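PDB 6E1Q: AtGH3.15 acyl acid amido synthetase from Arabidopsis thaliana, which conjugates amino acids, notably glutamine, to the auxin precursor indole-3-butyric acid at the expense of ATP, and likewise modifies the herbicide 2,4-DB. Local coordinates for residues A[87-92]-A[109-114]; A[15-20]-A[119-124]. One frame throughout, in Å; residues are numbered along the deposited sequence. Where two conformers were deposited one is given.

Interaction 1: residues A[87-92]-A[109-114]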
# COMPACT_ATOMS: atom_id res chain seq x y z
N CYS A 87 0.75 -21.70 17.14
CA CYS A 87 -0.63 -21.25 17.30
C CYS A 87 -1.50 -22.42 17.74
O CYS A 87 -1.38 -23.53 17.22
CB CYS A 87 -1.16 -20.65 15.99
SG CYS A 87 -2.72 -19.77 16.18
N ASP A 88 -2.39 -22.15 18.71
CA ASP A 88 -3.30 -23.17 19.20
C ASP A 88 -4.47 -23.43 18.26
O ASP A 88 -5.26 -24.35 18.51
CB ASP A 88 -3.85 -22.79 20.58
CG ASP A 88 -5.02 -21.80 20.50
OD1 ASP A 88 -4.98 -20.88 19.66
OD2 ASP A 88 -5.99 -21.96 21.27
N ARG A 89 -4.61 -22.65 17.20
CA ARG A 89 -5.63 -22.89 16.20
C ARG A 89 -4.99 -23.23 14.86
O ARG A 89 -3.84 -22.86 14.61
CB ARG A 89 -6.56 -21.68 16.07
CG ARG A 89 -7.57 -21.61 17.24
CD ARG A 89 -8.01 -20.19 17.58
NE ARG A 89 -6.92 -19.41 18.16
CZ ARG A 89 -6.34 -18.38 17.55
NH1 ARG A 89 -6.76 -18.00 16.35
NH2 ARG A 89 -5.34 -17.73 18.14
N PRO A 90 -5.69 -23.96 14.00
CA PRO A 90 -5.10 -24.33 12.70
C PRO A 90 -4.78 -23.11 11.86
O PRO A 90 -5.48 -22.10 11.89
CB PRO A 90 -6.19 -25.21 12.05
CG PRO A 90 -7.41 -25.05 12.89
CD PRO A 90 -6.96 -24.67 14.25
N ILE A 91 -3.67 -23.20 11.12
CA ILE A 91 -3.32 -22.19 10.13
C ILE A 91 -4.14 -22.46 8.88
O ILE A 91 -4.05 -23.54 8.29
CB ILE A 91 -1.81 -22.20 9.83
CG1 ILE A 91 -1.00 -22.04 11.11
CG2 ILE A 91 -1.45 -21.17 8.75
CD1 ILE A 91 -1.28 -20.78 11.84
N SER A 92 -4.96 -21.49 8.46
CA SER A 92 -5.82 -21.80 7.32
C SER A 92 -5.23 -21.38 5.98
O SER A 92 -5.60 -21.96 4.96
CB SER A 92 -7.20 -21.15 7.50
OG SER A 92 -7.06 -19.77 7.68
N PRO A 109 1.46 -16.69 8.56
CA PRO A 109 0.30 -17.52 8.92
C PRO A 109 -0.93 -16.67 9.23
O PRO A 109 -0.82 -15.58 9.78
CB PRO A 109 0.77 -18.27 10.17
CG PRO A 109 2.27 -18.23 10.10
CD PRO A 109 2.61 -16.92 9.45
N LEU A 110 -2.10 -17.20 8.85
CA LEU A 110 -3.39 -16.61 9.19
C LEU A 110 -4.33 -17.72 9.64
O LEU A 110 -4.51 -18.72 8.93
CB LEU A 110 -3.99 -15.87 7.99
CG LEU A 110 -5.35 -15.18 8.20
CD1 LEU A 110 -5.23 -14.06 9.22
CD2 LEU A 110 -5.92 -14.65 6.88
N THR A 111 -4.92 -17.57 10.83
CA THR A 111 -5.98 -18.47 11.27
C THR A 111 -7.35 -17.95 10.81
O THR A 111 -7.53 -16.76 10.51
CB THR A 111 -5.97 -18.63 12.79
OG1 THR A 111 -6.26 -17.37 13.41
CG2 THR A 111 -4.61 -19.10 13.27
N THR A 112 -8.31 -18.87 10.74
CA THR A 112 -9.66 -18.54 10.30
C THR A 112 -10.33 -17.54 11.24
O THR A 112 -11.01 -16.60 10.79
CB THR A 112 -10.49 -19.83 10.19
OG1 THR A 112 -10.09 -20.56 9.03
CG2 THR A 112 -11.98 -19.53 10.10
N GLU A 113 -10.12 -17.70 12.54
CA GLU A 113 -10.66 -16.77 13.52
C GLU A 113 -10.08 -15.38 13.34
O GLU A 113 -10.81 -14.38 13.34
CB GLU A 113 -10.38 -17.29 14.94
CG GLU A 113 -11.12 -18.59 15.32
CD GLU A 113 -10.46 -19.87 14.78
OE1 GLU A 113 -9.50 -19.80 13.97
OE2 GLU A 113 -10.90 -20.97 15.19
N ASP A 114 -8.75 -15.29 13.21
CA ASP A 114 -8.11 -14.01 12.93
C ASP A 114 -8.72 -13.37 11.69
O ASP A 114 -9.09 -12.20 11.71
CB ASP A 114 -6.59 -14.22 12.80
CG ASP A 114 -5.80 -12.91 12.70
OD1 ASP A 114 -6.38 -11.87 12.34
OD2 ASP A 114 -4.57 -12.92 12.96
O HOH W 1 -8.24 -21.63 11.46
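Ser92 grips the carbonyl oxygen of Leu110 with two bonds. Its backbone N donates to Leu110 O over 2.8 Å. Its OG, placed between its own backbone N and carbonyl carbon (chi1 57°), donates to the same Leu110 O over 3.0 Å from above the carbonyl plane. Next along, Thr111 divides its branches between two tasks. CG2 of Thr111 touches Pro90 O and, in the conformer of Cys87 described here, lies 3.5 Å from Cys87 SG, whereas OG1 accepts from Asp114 N and so caps the first turn of the helix. Arg89 crosses Thr111 at about a right angle and carries NH1 to 3.0 Å from Thr111 OG1, which lies near the guanidinium plane, at its edge. A bend at chi3 (-68°) helps to place NE in a salt bridge with Asp88 OD1, and NH2 is bonded to Phe398 O. Against Glu113, Arg89 packs chiefly through its aliphatic part, CD lying 3.7 Å from Glu113 CD; the guanidinium and carboxylate planes stand 85° apart and their charges stay beyond salt-bridge range. A water links Pro90 O to Thr112 N at the helix start. Ile91 CD1 reaches Pro109 CB at 3.6 Å, the two side chains pointing the same way. The contact lies at the open end of the hairpin formed by strands 91-97 and 105-111, where the chain passes directly into helix 112-132; Leu110 packs on Val93 and Leu95 of the partner strand and on Leu115 and Arg118 of that helix.

Interaction 2: residues A[15-20]-A[119-124]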
# COMPACT_ATOMS: atom_id res chain seq x y z
N SER A 15 -21.28 3.29 18.62
CA SER A 15 -21.13 3.23 20.07
C SER A 15 -20.08 2.19 20.48
O SER A 15 -19.34 2.41 21.45
CB SER A 15 -22.47 2.93 20.73
OG SER A 15 -22.28 2.56 22.08
N LEU A 16 -19.98 1.09 19.75
CA LEU A 16 -18.95 0.10 20.06
C LEU A 16 -17.55 0.64 19.75
O LEU A 16 -16.59 0.37 20.49
CB LEU A 16 -19.21 -1.19 19.28
CG LEU A 16 -18.37 -2.37 19.75
CD1 LEU A 16 -18.58 -2.58 21.25
CD2 LEU A 16 -18.72 -3.64 18.97
N LEU A 17 -17.40 1.38 18.65
CA LEU A 17 -16.11 1.98 18.35
C LEU A 17 -15.69 2.95 19.46
O LEU A 17 -14.49 3.06 19.77
CB LEU A 17 -16.16 2.70 17.01
CG LEU A 17 -16.34 1.87 15.73
CD1 LEU A 17 -16.56 2.78 14.53
CD2 LEU A 17 -15.14 0.95 15.50
N GLU A 18 -16.64 3.65 20.06
CA GLU A 18 -16.30 4.51 21.19
C GLU A 18 -15.81 3.68 22.37
O GLU A 18 -14.77 3.98 22.95
CB GLU A 18 -17.50 5.39 21.59
CG GLU A 18 -17.92 6.39 20.49
CD GLU A 18 -16.76 7.26 19.95
OE1 GLU A 18 -16.20 8.08 20.70
OE2 GLU A 18 -16.42 7.13 18.75
N ASP A 19 -16.55 2.62 22.73
CA ASP A 19 -16.09 1.69 23.77
C ASP A 19 -14.67 1.20 23.50
O ASP A 19 -13.82 1.23 24.40
CB ASP A 19 -17.03 0.48 23.87
CG ASP A 19 -18.44 0.86 24.27
OD1 ASP A 19 -18.67 2.04 24.64
OD2 ASP A 19 -19.32 -0.02 24.20
N LEU A 20 -14.41 0.74 22.27
CA LEU A 20 -13.13 0.13 21.93
C LEU A 20 -11.97 1.11 22.08
O LEU A 20 -10.86 0.70 22.42
CB LEU A 20 -13.15 -0.42 20.51
CG LEU A 20 -14.03 -1.64 20.27
CD1 LEU A 20 -14.10 -1.99 18.77
CD2 LEU A 20 -13.52 -2.84 21.06
N ILE A 119 -12.55 -9.32 9.19
CA ILE A 119 -13.77 -9.04 8.44
C ILE A 119 -14.82 -8.43 9.36
O ILE A 119 -15.43 -7.40 9.04
CB ILE A 119 -14.27 -10.33 7.76
CG1 ILE A 119 -13.39 -10.64 6.55
CG2 ILE A 119 -15.73 -10.22 7.39
CD1 ILE A 119 -13.46 -12.07 6.13
N SER A 120 -15.02 -9.05 10.52
CA SER A 120 -15.93 -8.54 11.54
C SER A 120 -15.65 -7.07 11.85
O SER A 120 -16.56 -6.23 11.81
CB SER A 120 -15.80 -9.40 12.80
OG SER A 120 -16.93 -9.29 13.64
N PHE A 121 -14.39 -6.74 12.16
CA PHE A 121 -14.09 -5.36 12.50
C PHE A 121 -14.34 -4.43 11.32
O PHE A 121 -14.68 -3.26 11.52
CB PHE A 121 -12.65 -5.17 12.99
CG PHE A 121 -12.35 -3.75 13.36
CD1 PHE A 121 -12.76 -3.24 14.59
CD2 PHE A 121 -11.76 -2.90 12.46
CE1 PHE A 121 -12.53 -1.92 14.92
CE2 PHE A 121 -11.52 -1.57 12.78
CZ PHE A 121 -11.91 -1.08 14.01
N SER A 122 -14.17 -4.94 10.09
CA SER A 122 -14.41 -4.11 8.92
C SER A 122 -15.88 -3.71 8.82
O SER A 122 -16.20 -2.61 8.36
CB SER A 122 -13.98 -4.84 7.65
OG SER A 122 -13.65 -3.92 6.61
N SER A 123 -16.79 -4.59 9.23
CA SER A 123 -18.20 -4.24 9.18
C SER A 123 -18.56 -3.36 10.36
O SER A 123 -19.50 -2.56 10.27
CB SER A 123 -19.06 -5.51 9.16
OG SER A 123 -19.13 -6.12 10.43
N LEU A 124 -17.82 -3.49 11.46
CA LEU A 124 -17.98 -2.56 12.57
C LEU A 124 -17.62 -1.14 12.16
O LEU A 124 -18.25 -0.18 12.62
CB LEU A 124 -17.11 -3.01 13.74
CG LEU A 124 -17.30 -2.25 15.04
CD1 LEU A 124 -18.78 -2.21 15.38
CD2 LEU A 124 -16.54 -2.95 16.15
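Leu124 projects from helix 119-124 as a bump into a three-sided hollow formed by Leu16, Leu17 and Leu20. Its CG, anti to the backbone N (chi1 -172°), stands 3.9 Å from Leu17 CD2. Beyond it, CD2 of Leu124 lies 3.6 Å from Leu16 CD2 and meets Leu20 CD1 tip to tip at 3.7 Å. Leu16 crosses Leu124 at about a right angle, while Leu17 slides past in the opposite direction. In return, Leu17 is the bump that enters the groove between Leu124 and Phe121, its CD2 also standing 3.9 Å from Phe121 CE1. This apolar layer belongs to the N-terminal domain of the GH3 enzymes, members of the ANL clan, and ties helix 10-22 to helix 112-132. The segment axes approach no closer than 11.4 Å, at 116°, so the gap is bridged mainly by side chains. An alanine in place of Leu124 would probably open a gap among the leucines, leaving Leu16 CD2 and Leu20 CD1 without the methyl they pack against. Phe121 flanks the hollow, offering its ring edge to Leu20 CD1 at 4.2 Å, and the Phe121 side chain also touches Ile351.

Overall arrangement
Both contacts lie in the N-terminal domain and share helix 112-132: interaction 1 holds its first turn to the hairpin, and interaction 2 packs its middle against helix 10-22. Their centres are 21 Å apart and their nearest atoms about 5 Å, without touching. Interaction 2 lies next to the substrate pocket: the side chain of Phe121 comes within about 3 Å of that of Phe332, a substrate-binding residue, and about 8 Å from a bound (2,4-dichlorophenoxy)acetic acid. Interaction 1 stands farther back, the side chain of Leu110 being about 10 Å from a bound ligand and that of Pro109 about 7 Å from the side chain of the ATP-binding Glu330.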